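Local atomic coordinates of putative cell wall hydrolase phosphatase-associated protein (Clostridioides difficile, PDB entry 7CFL), a protein that is an autolysin whose catalytic domain, of the NlpC/P60 (peptidase C40) family, probably acts as a cysteine endopeptidase that cleaves the peptides of the bacterial cell wall. Residues A[96-110]-A[118-130]. Numbering follows the deposited sequence.
Sequences HVGIYIGNGDMIHAS and TISNINSSYYSSR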
ATOM      1  N   HIS A  96      -0.650  -7.405  -3.520  1.00 27.93           N
ATOM      2  CA  HIS A  96       0.220  -6.322  -2.990  0.50 24.69           C
ATOM      3  C   HIS A  96      -0.568  -5.014  -2.903  1.00 21.79           C
ATOM      4  O   HIS A  96      -1.572  -4.817  -3.643  1.00 23.47           O
ATOM      5  CB  HIS A  96       1.505  -6.196  -3.826  0.50 25.05           C
ATOM      6  CG  HIS A  96       2.588  -5.423  -3.149  0.50 23.30           C
ATOM      7  ND1 HIS A  96       3.245  -5.888  -2.002  0.50 22.71           N
ATOM      8  CD2 HIS A  96       3.114  -4.213  -3.433  0.50 23.03           C
ATOM      9  CE1 HIS A  96       4.142  -4.995  -1.641  0.50 22.10           C
ATOM     10  NE2 HIS A  96       4.077  -3.948  -2.504  0.50 23.87           N
ATOM     11  N   VAL A  97      -0.149  -4.149  -1.999  1.00 22.33           N
ATOM     12  CA  VAL A  97      -0.809  -2.841  -1.735  1.00 19.58           C
ATOM     13  C   VAL A  97       0.261  -1.887  -1.224  1.00 19.48           C
ATOM     14  O   VAL A  97       1.137  -2.308  -0.417  1.00 19.36           O
ATOM     15  CB  VAL A  97      -1.967  -2.971  -0.719  1.00 19.42           C
ATOM     16  CG1 VAL A  97      -1.535  -3.554   0.633  1.00 17.63           C
ATOM     17  CG2 VAL A  97      -2.669  -1.664  -0.461  1.00 22.55           C
ATOM     18  N   GLY A  98       0.122  -0.629  -1.584  1.00 22.78           N
ATOM     19  CA  GLY A  98       0.921   0.506  -1.118  1.00 21.82           C
ATOM     20  C   GLY A  98       0.028   1.697  -0.879  1.00 19.86           C
ATOM     21  O   GLY A  98      -1.170   1.643  -1.263  1.00 23.02           O
ATOM     22  N   ILE A  99       0.573   2.725  -0.248  1.00 20.32           N
ATOM     23  CA  ILE A  99      -0.131   4.003   0.034  1.00 19.81           C
ATOM     24  C   ILE A  99       0.423   5.015  -0.948  1.00 18.96           C
ATOM     25  O   ILE A  99       1.620   5.260  -0.965  1.00 20.03           O
ATOM     26  CB  ILE A  99       0.044   4.482   1.491  1.00 22.17           C
ATOM     27  CG1 ILE A  99      -0.438   3.426   2.486  1.00 24.38           C
ATOM     28  CG2 ILE A  99      -0.619   5.828   1.712  1.00 22.05           C
ATOM     29  CD1 ILE A  99      -0.088   3.717   3.931  1.00 22.44           C
ATOM     30  N   TYR A 100      -0.440   5.524  -1.811  1.00 21.10           N
ATOM     31  CA  TYR A 100      -0.006   6.566  -2.763  1.00 20.58           C
ATOM     32  C   TYR A 100       0.410   7.858  -2.034  1.00 18.15           C
ATOM     33  O   TYR A 100      -0.325   8.359  -1.121  1.00 21.62           O
ATOM     34  CB  TYR A 100      -1.120   6.767  -3.779  1.00 21.14           C
ATOM     35  CG  TYR A 100      -0.682   7.615  -4.943  1.00 21.42           C
ATOM     36  CD1 TYR A 100       0.141   7.077  -5.919  1.00 20.95           C
ATOM     37  CD2 TYR A 100      -1.017   8.967  -5.036  1.00 20.33           C
ATOM     38  CE1 TYR A 100       0.530   7.820  -7.037  1.00 21.83           C
ATOM     39  CE2 TYR A 100      -0.594   9.727  -6.124  1.00 23.88           C
ATOM     40  CZ  TYR A 100       0.208   9.164  -7.101  1.00 22.58           C
ATOM     41  OH  TYR A 100       0.659   9.911  -8.162  1.00 26.08           O
ATOM     42  N   ILE A 101       1.532   8.442  -2.480  1.00 19.61           N
ATOM     43  CA  ILE A 101       2.055   9.714  -1.905  1.00 22.03           C
ATOM     44  C   ILE A 101       1.951  10.811  -2.960  1.00 25.53           C
ATOM     45  O   ILE A 101       1.315  11.870  -2.677  1.00 36.25           O
ATOM     46  CB  ILE A 101       3.421   9.520  -1.189  1.00 31.19           C
ATOM     47  CG1 ILE A 101       4.589   9.027  -2.043  1.00 38.86           C
ATOM     48  CG2 ILE A 101       3.199   8.548  -0.044  1.00 33.34           C
ATOM     49  CD1 ILE A 101       5.781   8.545  -1.213  1.00 47.58           C
ATOM     50  N   GLY A 102       2.415  10.551  -4.161  1.00 24.35           N
ATOM     51  CA  GLY A 102       2.234  11.522  -5.258  1.00 25.47           C
ATOM     52  C   GLY A 102       3.387  11.422  -6.209  1.00 26.00           C
ATOM     53  O   GLY A 102       4.407  10.806  -5.826  1.00 26.90           O
ATOM     54  N   ASN A 103       3.243  11.967  -7.418  1.00 25.54           N
ATOM     55  CA  ASN A 103       4.335  11.893  -8.421  1.00 27.70           C
ATOM     56  C   ASN A 103       4.612  10.424  -8.784  1.00 27.30           C
ATOM     57  O   ASN A 103       5.773  10.137  -9.156  1.00 27.02           O
ATOM     58  CB  ASN A 103       5.585  12.601  -7.891  1.00 34.52           C
ATOM     59  CG  ASN A 103       5.341  14.086  -7.721  1.00 36.26           C
ATOM     60  OD1 ASN A 103       5.281  14.601  -6.605  1.00 42.47           O
ATOM     61  ND2 ASN A 103       5.144  14.766  -8.837  1.00 37.89           N
ATOM     62  N   GLY A 104       3.602   9.537  -8.683  1.00 26.50           N
ATOM     63  CA  GLY A 104       3.726   8.087  -8.948  1.00 25.01           C
ATOM     64  C   GLY A 104       4.266   7.293  -7.770  1.00 22.10           C
ATOM     65  O   GLY A 104       4.192   6.070  -7.847  1.00 26.06           O
ATOM     66  N   ASP A 105       4.772   7.972  -6.745  1.00 22.24           N
ATOM     67  CA  ASP A 105       5.449   7.318  -5.594  1.00 23.83           C
ATOM     68  C   ASP A 105       4.399   6.659  -4.691  1.00 23.05           C
ATOM     69  O   ASP A 105       3.332   7.250  -4.451  1.00 22.26           O
ATOM     70  CB  ASP A 105       6.309   8.330  -4.841  1.00 25.56           C
ATOM     71  CG  ASP A 105       7.651   8.620  -5.492  1.00 23.82           C
ATOM     72  OD1 ASP A 105       8.086   7.826  -6.342  1.00 34.12           O
ATOM     73  OD2 ASP A 105       8.234   9.651  -5.170  1.00 37.35           O
ATOM     74  N   MET A 106       4.703   5.466  -4.170  1.00 23.83           N
ATOM     75  CA  MET A 106       3.927   4.894  -3.056  1.00 19.67           C
ATOM     76  C   MET A 106       4.907   4.457  -1.968  1.00 18.70           C
ATOM     77  O   MET A 106       6.062   4.112  -2.294  1.00 21.63           O
ATOM     78  CB  MET A 106       3.108   3.670  -3.472  1.00 20.80           C
ATOM     79  CG  MET A 106       3.953   2.539  -4.085  1.00 20.85           C
ATOM     80  SD  MET A 106       2.950   1.109  -4.423  0.75 20.89           S
ATOM     81  CE  MET A 106       4.131   0.020  -5.193  1.00 23.87           C
ATOM     82  N   ILE A 107       4.424   4.488  -0.750  1.00 19.22           N
ATOM     83  CA  ILE A 107       5.162   3.851   0.374  1.00 20.36           C
ATOM     84  C   ILE A 107       4.541   2.472   0.618  1.00 22.50           C
ATOM     85  O   ILE A 107       3.326   2.352   0.640  1.00 21.57           O
ATOM     86  CB  ILE A 107       5.207   4.747   1.615  1.00 21.28           C
ATOM     87  CG1 ILE A 107       6.104   4.145   2.732  1.00 22.04           C
ATOM     88  CG2 ILE A 107       3.814   5.015   2.147  1.00 21.19           C
ATOM     89  CD1 ILE A 107       6.551   5.189   3.720  1.00 24.69           C
ATOM     90  N   HIS A 108       5.375   1.463   0.924  1.00 20.00           N
ATOM     91  CA  HIS A 108       4.871   0.077   1.061  1.00 20.76           C
ATOM     92  C   HIS A 108       5.901  -0.773   1.785  1.00 20.20           C
ATOM     93  O   HIS A 108       7.086  -0.413   1.802  1.00 22.37           O
ATOM     94  CB  HIS A 108       4.475  -0.552  -0.289  1.00 24.45           C
ATOM     95  CG  HIS A 108       5.570  -0.665  -1.289  1.00 19.58           C
ATOM     96  ND1 HIS A 108       5.747  -1.794  -2.074  1.00 24.21           N
ATOM     97  CD2 HIS A 108       6.587   0.162  -1.600  1.00 21.53           C
ATOM     98  CE1 HIS A 108       6.789  -1.623  -2.856  1.00 28.18           C
ATOM     99  NE2 HIS A 108       7.320  -0.437  -2.587  1.00 26.74           N
ATOM    100  N   ALA A 109       5.441  -1.926   2.208  1.00 20.92           N
ATOM    101  CA  ALA A 109       6.317  -2.940   2.825  1.00 21.21           C
ATOM    102  C   ALA A 109       6.708  -3.886   1.674  1.00 27.61           C
ATOM    103  O   ALA A 109       5.881  -4.743   1.286  1.00 31.04           O
ATOM    104  CB  ALA A 109       5.540  -3.611   3.884  1.00 18.69           C
ATOM    105  N   SER A 110       7.873  -3.692   1.067  1.00 29.10           N
ATOM    106  CA  SER A 110       8.247  -4.394  -0.181  1.00 35.63           C
ATOM    107  C   SER A 110       8.818  -5.762   0.182  1.00 37.00           C
ATOM    108  O   SER A 110       9.839  -5.800   0.885  1.00 37.86           O
ATOM    109  CB  SER A 110       9.215  -3.608  -1.001  1.00 36.38           C
ATOM    110  OG  SER A 110       9.817  -4.459  -1.953  1.00 35.58           O
ATOM    111  N   THR A 118       9.632   0.919   2.181  1.00 24.87           N
ATOM    112  CA  THR A 118      10.441   1.677   1.211  1.00 21.45           C
ATOM    113  C   THR A 118       9.463   2.442   0.329  1.00 20.55           C
ATOM    114  O   THR A 118       8.231   2.267   0.478  1.00 23.48           O
ATOM    115  CB  THR A 118      11.354   0.781   0.360  1.00 25.30           C
ATOM    116  OG1 THR A 118      12.263   1.625  -0.346  1.00 27.48           O
ATOM    117  CG2 THR A 118      10.621  -0.083  -0.644  1.00 28.38           C
ATOM    118  N   ILE A 119      10.045   3.210  -0.568  1.00 24.13           N
ATOM    119  CA  ILE A 119       9.265   4.014  -1.552  1.00 21.05           C
ATOM    120  C   ILE A 119       9.608   3.515  -2.958  1.00 25.47           C
ATOM    121  O   ILE A 119      10.818   3.379  -3.278  1.00 28.45           O
ATOM    122  CB  ILE A 119       9.551   5.507  -1.335  1.00 23.41           C
ATOM    123  CG1 ILE A 119       8.883   6.011  -0.052  1.00 26.90           C
ATOM    124  CG2 ILE A 119       9.108   6.319  -2.549  1.00 24.29           C
ATOM    125  CD1 ILE A 119       9.407   7.337   0.430  1.00 35.14           C
ATOM    126  N   SER A 120       8.578   3.287  -3.775  1.00 23.42           N
ATOM    127  CA  SER A 120       8.690   2.802  -5.170  1.00 24.23           C
ATOM    128  C   SER A 120       7.682   3.594  -6.002  1.00 21.62           C
ATOM    129  O   SER A 120       6.776   4.211  -5.393  1.00 22.85           O
ATOM    130  CB  SER A 120       8.424   1.333  -5.306  1.00 26.01           C
ATOM    131  OG  SER A 120       9.171   0.578  -4.374  1.00 27.39           O
ATOM    132  N   ASN A 121       7.882   3.598  -7.316  1.00 26.63           N
ATOM    133  CA  ASN A 121       7.060   4.366  -8.281  1.00 24.58           C
ATOM    134  C   ASN A 121       6.118   3.402  -9.028  1.00 24.48           C
ATOM    135  O   ASN A 121       6.572   2.468  -9.687  1.00 25.26           O
ATOM    136  CB  ASN A 121       7.958   5.197  -9.195  1.00 24.36           C
ATOM    137  CG  ASN A 121       7.169   6.317  -9.822  1.00 26.65           C
ATOM    138  OD1 ASN A 121       6.388   6.062 -10.728  1.00 31.76           O
ATOM    139  ND2 ASN A 121       7.302   7.519  -9.274  1.00 24.66           N
ATOM    140  N   ILE A 122       4.818   3.648  -8.968  1.00 26.80           N
ATOM    141  CA  ILE A 122       3.802   2.779  -9.635  1.00 25.04           C
ATOM    142  C   ILE A 122       3.969   2.849 -11.170  1.00 27.56           C
ATOM    143  O   ILE A 122       3.409   1.964 -11.834  1.00 31.39           O
ATOM    144  CB  ILE A 122       2.384   3.145  -9.145  1.00 25.53           C
ATOM    145  CG1 ILE A 122       1.849   4.426  -9.793  1.00 25.99           C
ATOM    146  CG2 ILE A 122       2.336   3.203  -7.613  1.00 26.21           C
ATOM    147  CD1 ILE A 122       0.467   4.796  -9.353  1.00 28.58           C
ATOM    148  N   ASN A 123       4.726   3.816 -11.715  1.00 28.81           N
ATOM    149  CA  ASN A 123       4.923   4.000 -13.177  1.00 33.17           C
ATOM    150  C   ASN A 123       6.180   3.263 -13.643  1.00 32.95           C
ATOM    151  O   ASN A 123       6.384   3.170 -14.877  1.00 32.50           O
ATOM    152  CB  ASN A 123       4.975   5.473 -13.589  1.00 33.58           C
ATOM    153  CG  ASN A 123       3.713   6.216 -13.215  1.00 33.89           C
ATOM    154  OD1 ASN A 123       2.615   5.774 -13.550  1.00 37.27           O
ATOM    155  ND2 ASN A 123       3.865   7.357 -12.550  1.00 42.03           N
ATOM    156  N   SER A 124       6.987   2.743 -12.718  1.00 30.25           N
ATOM    157  CA  SER A 124       8.182   1.927 -13.041  1.00 32.61           C
ATOM    158  C   SER A 124       7.714   0.700 -13.830  1.00 35.14           C
ATOM    159  O   SER A 124       6.563   0.262 -13.622  1.00 39.24           O
ATOM    160  CB  SER A 124       8.930   1.531 -11.804  1.00 32.09           C
ATOM    161  OG  SER A 124       8.220   0.502 -11.150  1.00 36.64           O
ATOM    162  N   SER A 125       8.570   0.165 -14.698  1.00 40.38           N
ATOM    163  CA  SER A 125       8.253  -1.000 -15.563  1.00 44.32           C
ATOM    164  C   SER A 125       7.699  -2.140 -14.701  1.00 48.86           C
ATOM    165  O   SER A 125       6.687  -2.743 -15.114  1.00 56.85           O
ATOM    166  CB  SER A 125       9.441  -1.434 -16.390  1.00 53.66           C
ATOM    167  OG  SER A 125      10.516  -1.873 -15.572  1.00 55.58           O
ATOM    168  N   TYR A 126       8.296  -2.386 -13.529  1.00 41.95           N
ATOM    169  CA  TYR A 126       7.918  -3.514 -12.641  1.00 45.91           C
ATOM    170  C   TYR A 126       6.462  -3.368 -12.176  1.00 43.78           C
ATOM    171  O   TYR A 126       5.669  -4.311 -12.421  1.00 56.61           O
ATOM    172  CB  TYR A 126       8.883  -3.669 -11.460  1.00 48.72           C
ATOM    173  CG  TYR A 126       8.615  -4.884 -10.603  1.00 63.30           C
ATOM    174  CD1 TYR A 126       8.270  -6.105 -11.173  1.00 61.17           C
ATOM    175  CD2 TYR A 126       8.719  -4.828  -9.218  1.00 64.36           C
ATOM    176  CE1 TYR A 126       8.023  -7.226 -10.399  1.00 59.92           C
ATOM    177  CE2 TYR A 126       8.477  -5.943  -8.425  1.00 62.65           C
ATOM    178  CZ  TYR A 126       8.127  -7.145  -9.020  1.00 65.02           C
ATOM    179  OH  TYR A 126       7.885  -8.250  -8.259  1.00 67.62           O
ATOM    180  N   TYR A 127       6.097  -2.246 -11.549  1.00 28.59           N
ATOM    181  CA  TYR A 127       4.749  -2.086 -10.930  1.00 28.45           C
ATOM    182  C   TYR A 127       3.667  -1.792 -11.983  1.00 32.72           C
ATOM    183  O   TYR A 127       2.558  -2.324 -11.830  1.00 33.81           O
ATOM    184  CB  TYR A 127       4.772  -1.071  -9.788  1.00 31.93           C
ATOM    185  CG  TYR A 127       5.619  -1.524  -8.622  1.00 27.15           C
ATOM    186  CD1 TYR A 127       5.161  -2.443  -7.690  1.00 32.65           C
ATOM    187  CD2 TYR A 127       6.903  -1.045  -8.472  1.00 26.23           C
ATOM    188  CE1 TYR A 127       5.955  -2.854  -6.631  1.00 31.10           C
ATOM    189  CE2 TYR A 127       7.716  -1.449  -7.424  1.00 32.91           C
ATOM    190  CZ  TYR A 127       7.243  -2.365  -6.504  1.00 34.92           C
ATOM    191  OH  TYR A 127       8.049  -2.774  -5.476  1.00 42.04           O
ATOM    192  N   SER A 128       3.956  -0.995 -13.010  1.00 32.68           N
ATOM    193  CA  SER A 128       2.903  -0.421 -13.888  1.00 31.97           C
ATOM    194  C   SER A 128       2.015  -1.528 -14.497  1.00 32.11           C
ATOM    195  O   SER A 128       0.772  -1.409 -14.437  1.00 32.44           O
ATOM    196  CB  SER A 128       3.490   0.464 -14.955  1.00 35.87           C
ATOM    197  OG  SER A 128       2.459   1.203 -15.590  1.00 38.53           O
ATOM    198  N   SER A 129       2.606  -2.591 -15.049  1.00 30.32           N
ATOM    199  CA  SER A 129       1.860  -3.702 -15.708  1.00 38.72           C
ATOM    200  C   SER A 129       1.046  -4.531 -14.690  1.00 32.52           C
ATOM    201  O   SER A 129       0.077  -5.193 -15.104  1.00 36.67           O
ATOM    202  CB  SER A 129       2.793  -4.567 -16.535  1.00 40.61           C
ATOM    203  OG  SER A 129       3.671  -5.323 -15.711  1.00 42.97           O
ATOM    204  N   ARG A 130       1.402  -4.490 -13.399  1.00 29.97           N
ATOM    205  CA  ARG A 130       0.745  -5.287 -12.327  1.00 29.08           C
ATOM    206  C   ARG A 130      -0.366  -4.486 -11.629  1.00 29.45           C
ATOM    207  O   ARG A 130      -1.146  -5.095 -10.855  1.00 27.94           O
ATOM    208  CB  ARG A 130       1.800  -5.740 -11.315  1.00 29.55           C
ATOM    209  CG  ARG A 130       2.854  -6.670 -11.895  1.00 31.98           C
ATOM    210  CD  ARG A 130       4.084  -6.749 -11.011  1.00 41.30           C
ATOM    211  NE  ARG A 130       3.738  -7.312  -9.722  1.00 44.12           N
ATOM    212  CZ  ARG A 130       4.202  -6.908  -8.537  1.00 57.70           C
ATOM    213  NH1 ARG A 130       5.047  -5.889  -8.436  1.00 62.07           N
ATOM    214  NH2 ARG A 130       3.799  -7.525  -7.437  1.00 60.84           N
TER
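Strands 105-110 and 118-121 pair antiparallel, with Met106-Ser120 and His108-Thr118 as hydrogen-bonded pairs and Asp105-Asn121 and Ile107-Ile119 as non-hydrogen-bonded ones, adding the edge strand to the antiparallel sheet of an NlpC/P60 catalytic domain. They illustrate how an edge strand can close a sheet while its side chains brace a probable active-site histidine and a turn. On the face of Met106 and His108, a run of polar groups leads inward from the edge: Ser120 OG meets His108 NE2 at 2.8 Å in the plane of the imidazole, and His108 ND1 in turn is 2.8 Å from His96 NE2 in the conformer given for His96. With that conformer, hydrogen bonds at both ring nitrogens would fix the rotation of His108. In NlpC/P60 enzymes a cysteine, a histidine and a third polar residue, often a histidine, form the active site; Cys41 of helix 41-53, His96, whose side chain touches it, and His108 are consistent with that trio.

Met106 reaches over the same face. Its CG takes the crowded position between backbone N and carbonyl carbon (chi1 57°), and the chain beyond is extended, carrying CE over one face of the Tyr127 ring, 3.8 Å from its centroid, in a CH-pi contact. CE also lies over the centre of the His108 imidazole, in the corner between two rings whose planes are 83° apart. Ile122 CG2 packs against Met106 SD, while its CD1 crosses to Tyr100 CE1.

On the other face, Ile119 CG1 lies 4.2 Å from Ile107 CB. Past them, the type I' turn at 102-105 is gripped by Asn121: ND2 donates to Asn103 O on a lone pair in the carbonyl plane, and also to Asp105 OD1 at 3.1 Å, approaching from above the carboxylate plane, while Asn121 OD1 accepts from Asn123 N to close an Asx turn.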